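Endoglucanase, glycoside hydrolase family 5 protein (Cytophaga hutchinsonii, PDB 5IHS) probably hydrolyses internal beta-1,4-glucosidic bonds of cellulose as a family 5 endoglucanase, and may contribute to growth on crystalline cellulose. Local coordinates at residues A[53-58]-A[318-323]; A[165-170]-A[203-208]. One frame throughout, in Å; residues are numbered along the deposited sequence.

Interaction 1 (A[53-58]-A[318-323])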
loop_
_atom_site.group_PDB
_atom_site.type_symbol
_atom_site.label_atom_id
_atom_site.label_comp_id
_atom_site.label_asym_id
_atom_site.label_seq_id
_atom_site.Cartn_x
_atom_site.Cartn_y
_atom_site.Cartn_z
ATOM N N ARG A 53 -9.493 -1.011 -1.164
ATOM C CA ARG A 53 -9.051 -0.191 -2.285
ATOM C C ARG A 53 -8.877 1.229 -1.787
ATOM O O ARG A 53 -9.711 1.730 -1.022
ATOM C CB ARG A 53 -10.060 -0.153 -3.436
ATOM C CG ARG A 53 -10.553 -1.480 -3.961
ATOM C CD ARG A 53 -11.681 -1.208 -4.964
ATOM N NE ARG A 53 -12.183 -2.437 -5.551
ATOM C CZ ARG A 53 -13.085 -3.219 -4.985
ATOM N NH1 ARG A 53 -13.656 -2.876 -3.835
ATOM N NH2 ARG A 53 -13.447 -4.336 -5.600
ATOM N N GLY A 54 -7.797 1.870 -2.208
ATOM C CA GLY A 54 -7.562 3.225 -1.774
ATOM C C GLY A 54 -6.433 3.900 -2.502
ATOM O O GLY A 54 -6.154 3.612 -3.677
ATOM N N MET A 55 -5.800 4.830 -1.791
ATOM C CA MET A 55 -4.782 5.697 -2.350
ATOM C C MET A 55 -3.505 5.626 -1.536
ATOM O O MET A 55 -3.535 5.541 -0.299
ATOM C CB MET A 55 -5.233 7.158 -2.361
ATOM C CG MET A 55 -6.377 7.447 -3.316
ATOM S SD MET A 55 -6.028 7.034 -5.031
ATOM C CE MET A 55 -4.761 8.243 -5.464
ATOM N N SER A 56 -2.387 5.713 -2.243
ATOM C CA SER A 56 -1.096 5.961 -1.627
ATOM C C SER A 56 -0.777 7.447 -1.653
ATOM O O SER A 56 -0.931 8.117 -2.682
ATOM C CB SER A 56 0.013 5.194 -2.353
ATOM O OG SER A 56 1.247 5.244 -1.643
ATOM N N LEU A 57 -0.262 7.934 -0.537
ATOM C CA LEU A 57 0.475 9.179 -0.531
ATOM C C LEU A 57 1.815 8.958 -1.232
ATOM O O LEU A 57 2.283 7.829 -1.416
ATOM C CB LEU A 57 0.635 9.675 0.905
ATOM C CG LEU A 57 -0.696 9.877 1.650
ATOM C CD1 LEU A 57 -0.485 10.166 3.117
ATOM C CD2 LEU A 57 -1.560 10.949 1.021
ATOM N N PHE A 58 2.432 10.055 -1.633
ATOM C CA PHE A 58 3.733 10.056 -2.290
ATOM C C PHE A 58 4.818 10.137 -1.219
ATOM O O PHE A 58 4.539 10.423 -0.055
ATOM C CB PHE A 58 3.744 11.281 -3.212
ATOM C CG PHE A 58 4.930 11.435 -4.161
ATOM C CD1 PHE A 58 4.872 10.944 -5.461
ATOM C CD2 PHE A 58 6.022 12.228 -3.819
ATOM C CE1 PHE A 58 5.911 11.167 -6.354
ATOM C CE2 PHE A 58 7.053 12.460 -4.721
ATOM C CZ PHE A 58 6.995 11.935 -5.981
ATOM N N ASP A 318 -13.073 7.493 -9.664
ATOM C CA ASP A 318 -14.332 6.935 -10.137
ATOM C C ASP A 318 -14.433 5.446 -9.803
ATOM O O ASP A 318 -15.503 4.967 -9.401
ATOM C CB ASP A 318 -14.475 7.148 -11.642
ATOM C CG ASP A 318 -14.805 8.594 -12.036
ATOM O OD1 ASP A 318 -15.093 9.435 -11.151
ATOM O OD2 ASP A 318 -14.803 8.877 -13.268
ATOM N N ASP A 319 -13.333 4.697 -9.965
ATOM C CA ASP A 319 -13.333 3.273 -9.620
ATOM C C ASP A 319 -13.568 3.064 -8.125
ATOM O O ASP A 319 -14.355 2.197 -7.730
ATOM C CB ASP A 319 -12.025 2.626 -10.093
ATOM C CG ASP A 319 -11.880 1.170 -9.662
ATOM O OD1 ASP A 319 -12.464 0.300 -10.350
ATOM O OD2 ASP A 319 -11.192 0.892 -8.639
ATOM N N LEU A 320 -12.911 3.860 -7.276
ATOM C CA LEU A 320 -13.133 3.765 -5.831
ATOM C C LEU A 320 -14.586 4.035 -5.462
ATOM O O LEU A 320 -15.179 3.307 -4.656
ATOM C CB LEU A 320 -12.232 4.747 -5.083
ATOM C CG LEU A 320 -10.740 4.422 -5.096
ATOM C CD1 LEU A 320 -9.941 5.571 -4.532
ATOM C CD2 LEU A 320 -10.453 3.162 -4.329
ATOM N N ARG A 321 -15.164 5.106 -6.003
ATOM C CA ARG A 321 -16.535 5.455 -5.652
ATOM C C ARG A 321 -17.497 4.360 -6.093
ATOM O O ARG A 321 -18.430 4.007 -5.364
ATOM C CB ARG A 321 -16.879 6.812 -6.269
ATOM C CG ARG A 321 -16.217 7.963 -5.515
ATOM C CD ARG A 321 -16.250 9.302 -6.248
ATOM N NE ARG A 321 -17.574 9.859 -6.475
ATOM C CZ ARG A 321 -18.239 10.610 -5.605
ATOM N NH1 ARG A 321 -17.749 10.871 -4.398
ATOM N NH2 ARG A 321 -19.422 11.094 -5.948
ATOM N N LEU A 322 -17.277 3.807 -7.279
ATOM C CA LEU A 322 -18.143 2.773 -7.815
ATOM C C LEU A 322 -18.070 1.499 -6.991
ATOM O O LEU A 322 -19.102 0.884 -6.699
ATOM C CB LEU A 322 -17.704 2.487 -9.243
ATOM C CG LEU A 322 -18.406 1.348 -9.949
ATOM C CD1 LEU A 322 -19.838 1.746 -10.217
ATOM C CD2 LEU A 322 -17.685 1.012 -11.239
ATOM N N LYS A 323 -16.867 1.069 -6.625
ATOM C CA LYS A 323 -16.694 -0.235 -6.004
ATOM C C LYS A 323 -16.765 -0.199 -4.494
ATOM O O LYS A 323 -17.285 -1.139 -3.883
ATOM C CB LYS A 323 -15.383 -0.842 -6.462
ATOM C CG LYS A 323 -15.463 -1.095 -7.943
ATOM C CD LYS A 323 -14.270 -1.796 -8.458
ATOM C CE LYS A 323 -14.395 -2.094 -9.928
ATOM N NZ LYS A 323 -13.040 -2.359 -10.436
#
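The first strand and last helix of a (beta/alpha)8 TIM barrel meet here: strand 53-57 packs against helix 311-329, their local axes 8.8 Å apart at closest approach and running at 151°, close to antiparallel. L320 fills the apolar part of the interface. Its CG stands anti to the carbonyl carbon, and the two methyls divide the work: CD2 rests on R53 CB at 3.5 Å and on the backbone N of G54, while CD1 meets M55 CG more loosely at 4.2 Å.

R53 runs outward from the strand, extended from CG to NE, and crosses K323 at about a right angle. The charged end is held by several partners: R53 NH2 forms a salt bridge with D273, NE bonds to Y279 OH and NH1 to N324 OD1. K323 also reaches D273, and its NZ is paired with D319 OD1 at 2.7 Å, on the carboxylate's syn lone pair. D273 thus joins two positive groups that might otherwise repel, and probably eases their closeness. Fixed in this way, the guanidinium presents one flat face to the aliphatic base of the lysine, with K323 CB 3.5 Å above the plane, over its centre.

Interaction 2 (A[165-170]-A[203-208]); sequences TSWNKD and TEAAAN
The carbonyl oxygen of E204 is gripped three times: a water donates to E204 O at 2.7 Å, and the amides of A207 and N208 add two weak bonds as the helix runs out. The same water makes a weak, long bond to N168 OD1, so it spans the gap between helix 202-207 and the start of helix 167-185. A second water accepts from W167 N and donates to E204 OE1, while the other carboxylate oxygen, OE2, forms a salt bridge with R196.

W167 carries the direct contact. With CG anti to the backbone N (chi1 175°), its indole reaches over to the opposing helix end, where NE1 donates to N208 O at 2.9 Å and 158°. The acceptor lies in the ring plane, although the N-H arrives above the carbonyl plane. One ring face is laid against A205: its CB sits 3.6 Å from the centroid of the six-membered ring, almost on the normal, a CH-pi contact. Replacing W167 by an alanine would remove both the N-H and this face, and would probably loosen the hold on the helix end.

Beside the indole, N208 ND2 donates to N168 OD1 at 2.7 Å and a nearly straight 169°, the two amides being steeply inclined to each other; N208 OD1 accepts from K172 NZ. S166, the N-cap of helix 167-185, accepts K169 N at its OG.

The two direct bonds, one to the backbone O of N208 and one from its ND2, therefore set the position and rotation of this residue, whereas the CH-pi face is less directional and the water links are probably the more adaptable part of the joint.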
loop_
_atom_site.group_PDB
_atom_site.type_symbol
_atom_site.label_atom_id
_atom_site.label_comp_id
_atom_site.label_asym_id
_atom_site.label_seq_id
_atom_site.Cartn_x
_atom_site.Cartn_y
_atom_site.Cartn_z
ATOM N N THR A 165 18.189 -7.391 -6.123
ATOM C CA THR A 165 18.016 -7.733 -4.713
ATOM C C THR A 165 17.367 -9.113 -4.588
ATOM O O THR A 165 16.173 -9.272 -4.850
ATOM C CB THR A 165 17.169 -6.663 -4.023
ATOM O OG1 THR A 165 17.595 -5.347 -4.412
ATOM C CG2 THR A 165 17.252 -6.806 -2.517
ATOM N N SER A 166 18.155 -10.110 -4.186
ATOM C CA SER A 166 17.695 -11.497 -4.175
ATOM C C SER A 166 16.649 -11.745 -3.089
ATOM O O SER A 166 16.809 -11.300 -1.945
ATOM C CB SER A 166 18.898 -12.411 -3.910
ATOM O OG SER A 166 18.527 -13.696 -3.443
ATOM N N TRP A 167 15.607 -12.512 -3.436
ATOM C CA TRP A 167 14.640 -12.962 -2.439
ATOM C C TRP A 167 15.312 -13.818 -1.365
ATOM O O TRP A 167 15.235 -13.521 -0.166
ATOM C CB TRP A 167 13.482 -13.726 -3.107
ATOM C CG TRP A 167 12.540 -14.290 -2.085
ATOM C CD1 TRP A 167 12.473 -15.577 -1.654
ATOM C CD2 TRP A 167 11.572 -13.558 -1.312
ATOM N NE1 TRP A 167 11.526 -15.701 -0.668
ATOM C CE2 TRP A 167 10.957 -14.476 -0.440
ATOM C CE3 TRP A 167 11.156 -12.218 -1.283
ATOM C CZ2 TRP A 167 9.959 -14.100 0.458
ATOM C CZ3 TRP A 167 10.160 -11.850 -0.381
ATOM C CH2 TRP A 167 9.581 -12.782 0.472
ATOM N N ASN A 168 15.981 -14.901 -1.775
ATOM C CA ASN A 168 16.487 -15.858 -0.790
ATOM C C ASN A 168 17.606 -15.273 0.068
ATOM O O ASN A 168 17.709 -15.581 1.264
ATOM C CB ASN A 168 16.996 -17.123 -1.486
ATOM C CG ASN A 168 15.878 -18.000 -2.027
ATOM O OD1 ASN A 168 14.723 -17.916 -1.603
ATOM N ND2 ASN A 168 16.232 -18.876 -2.957
ATOM N N LYS A 169 18.478 -14.457 -0.523
ATOM C CA LYS A 169 19.666 -13.984 0.178
ATOM C C LYS A 169 19.492 -12.629 0.853
ATOM O O LYS A 169 20.143 -12.378 1.875
ATOM C CB LYS A 169 20.845 -13.905 -0.791
ATOM C CG LYS A 169 21.299 -15.254 -1.305
ATOM C CD LYS A 169 22.490 -15.106 -2.243
ATOM C CE LYS A 169 22.990 -16.455 -2.740
ATOM N NZ LYS A 169 22.366 -16.840 -4.032
ATOM N N ASP A 170 18.663 -11.733 0.299
ATOM C CA ASP A 170 18.554 -10.356 0.789
ATOM C C ASP A 170 17.182 -10.050 1.372
ATOM O O ASP A 170 17.087 -9.622 2.531
ATOM C CB ASP A 170 18.829 -9.347 -0.340
ATOM C CG ASP A 170 20.202 -9.453 -0.909
ATOM O OD1 ASP A 170 21.151 -9.549 -0.112
ATOM O OD2 ASP A 170 20.319 -9.419 -2.158
ATOM N N THR A 203 6.545 -14.838 -7.886
ATOM C CA THR A 203 6.741 -16.291 -7.906
ATOM C C THR A 203 7.968 -16.724 -7.108
ATOM O O THR A 203 8.016 -17.863 -6.632
ATOM C CB THR A 203 6.853 -16.844 -9.323
ATOM O OG1 THR A 203 7.939 -16.211 -10.015
ATOM C CG2 THR A 203 5.555 -16.683 -10.086
ATOM N N GLU A 204 8.981 -15.862 -6.969
ATOM C CA GLU A 204 10.157 -16.256 -6.194
ATOM C C GLU A 204 9.820 -16.349 -4.712
ATOM O O GLU A 204 10.286 -17.259 -4.011
ATOM C CB GLU A 204 11.316 -15.286 -6.436
ATOM C CG GLU A 204 11.763 -15.259 -7.874
ATOM C CD GLU A 204 12.893 -14.289 -8.170
ATOM O OE1 GLU A 204 13.157 -13.375 -7.347
ATOM O OE2 GLU A 204 13.506 -14.451 -9.248
ATOM N N ALA A 205 9.000 -15.416 -4.218
ATOM C CA ALA A 205 8.507 -15.503 -2.850
ATOM C C ALA A 205 7.596 -16.713 -2.690
ATOM O O ALA A 205 7.651 -17.408 -1.669
ATOM C CB ALA A 205 7.782 -14.204 -2.480
ATOM N N ALA A 206 6.760 -16.988 -3.694
ATOM C CA ALA A 206 5.843 -18.119 -3.602
ATOM C C ALA A 206 6.597 -19.438 -3.516
ATOM O O ALA A 206 6.110 -20.392 -2.892
ATOM C CB ALA A 206 4.894 -18.122 -4.796
ATOM N N ALA A 207 7.780 -19.511 -4.138
ATOM C CA ALA A 207 8.592 -20.722 -4.104
ATOM C C ALA A 207 9.311 -20.907 -2.777
ATOM O O ALA A 207 9.693 -22.034 -2.445
ATOM C CB ALA A 207 9.622 -20.693 -5.233
ATOM N N ASN A 208 9.529 -19.835 -2.024
ATOM C CA ASN A 208 10.201 -19.910 -0.730
ATOM C C ASN A 208 9.550 -18.913 0.210
ATOM O O ASN A 208 10.163 -17.908 0.608
ATOM C CB ASN A 208 11.694 -19.637 -0.868
ATOM C CG ASN A 208 12.428 -19.775 0.452
ATOM O OD1 ASN A 208 11.961 -20.446 1.386
ATOM N ND2 ASN A 208 13.577 -19.131 0.541
HETATM O O HOH W 1 15.589 -13.590 -6.021
HETATM O O HOH W 2 12.676 -18.521 -4.364
#

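In the fold
Both interactions belong to the same (beta/alpha)8 barrel but lie on opposite sides of the chain's centre, about 30 Å apart between centres and about 19 Å between nearest atoms, without touching. Interaction 1 joins the first barrel strand to the helix following the last, spanning almost the whole catalytic-fold sequence, and packs that helix on the outside of the barrel, beside the seam where strands 53-57 and 279-284 pair. Interaction 2 falls between those segments along the chain and is more local: it links the start of helix 167-185, after the fourth barrel strand, to short helix 202-207, after the fifth. The first is buried and nearer the chain's centre, in the strand-helix layer; the second is partly solvated, among peripheral connections.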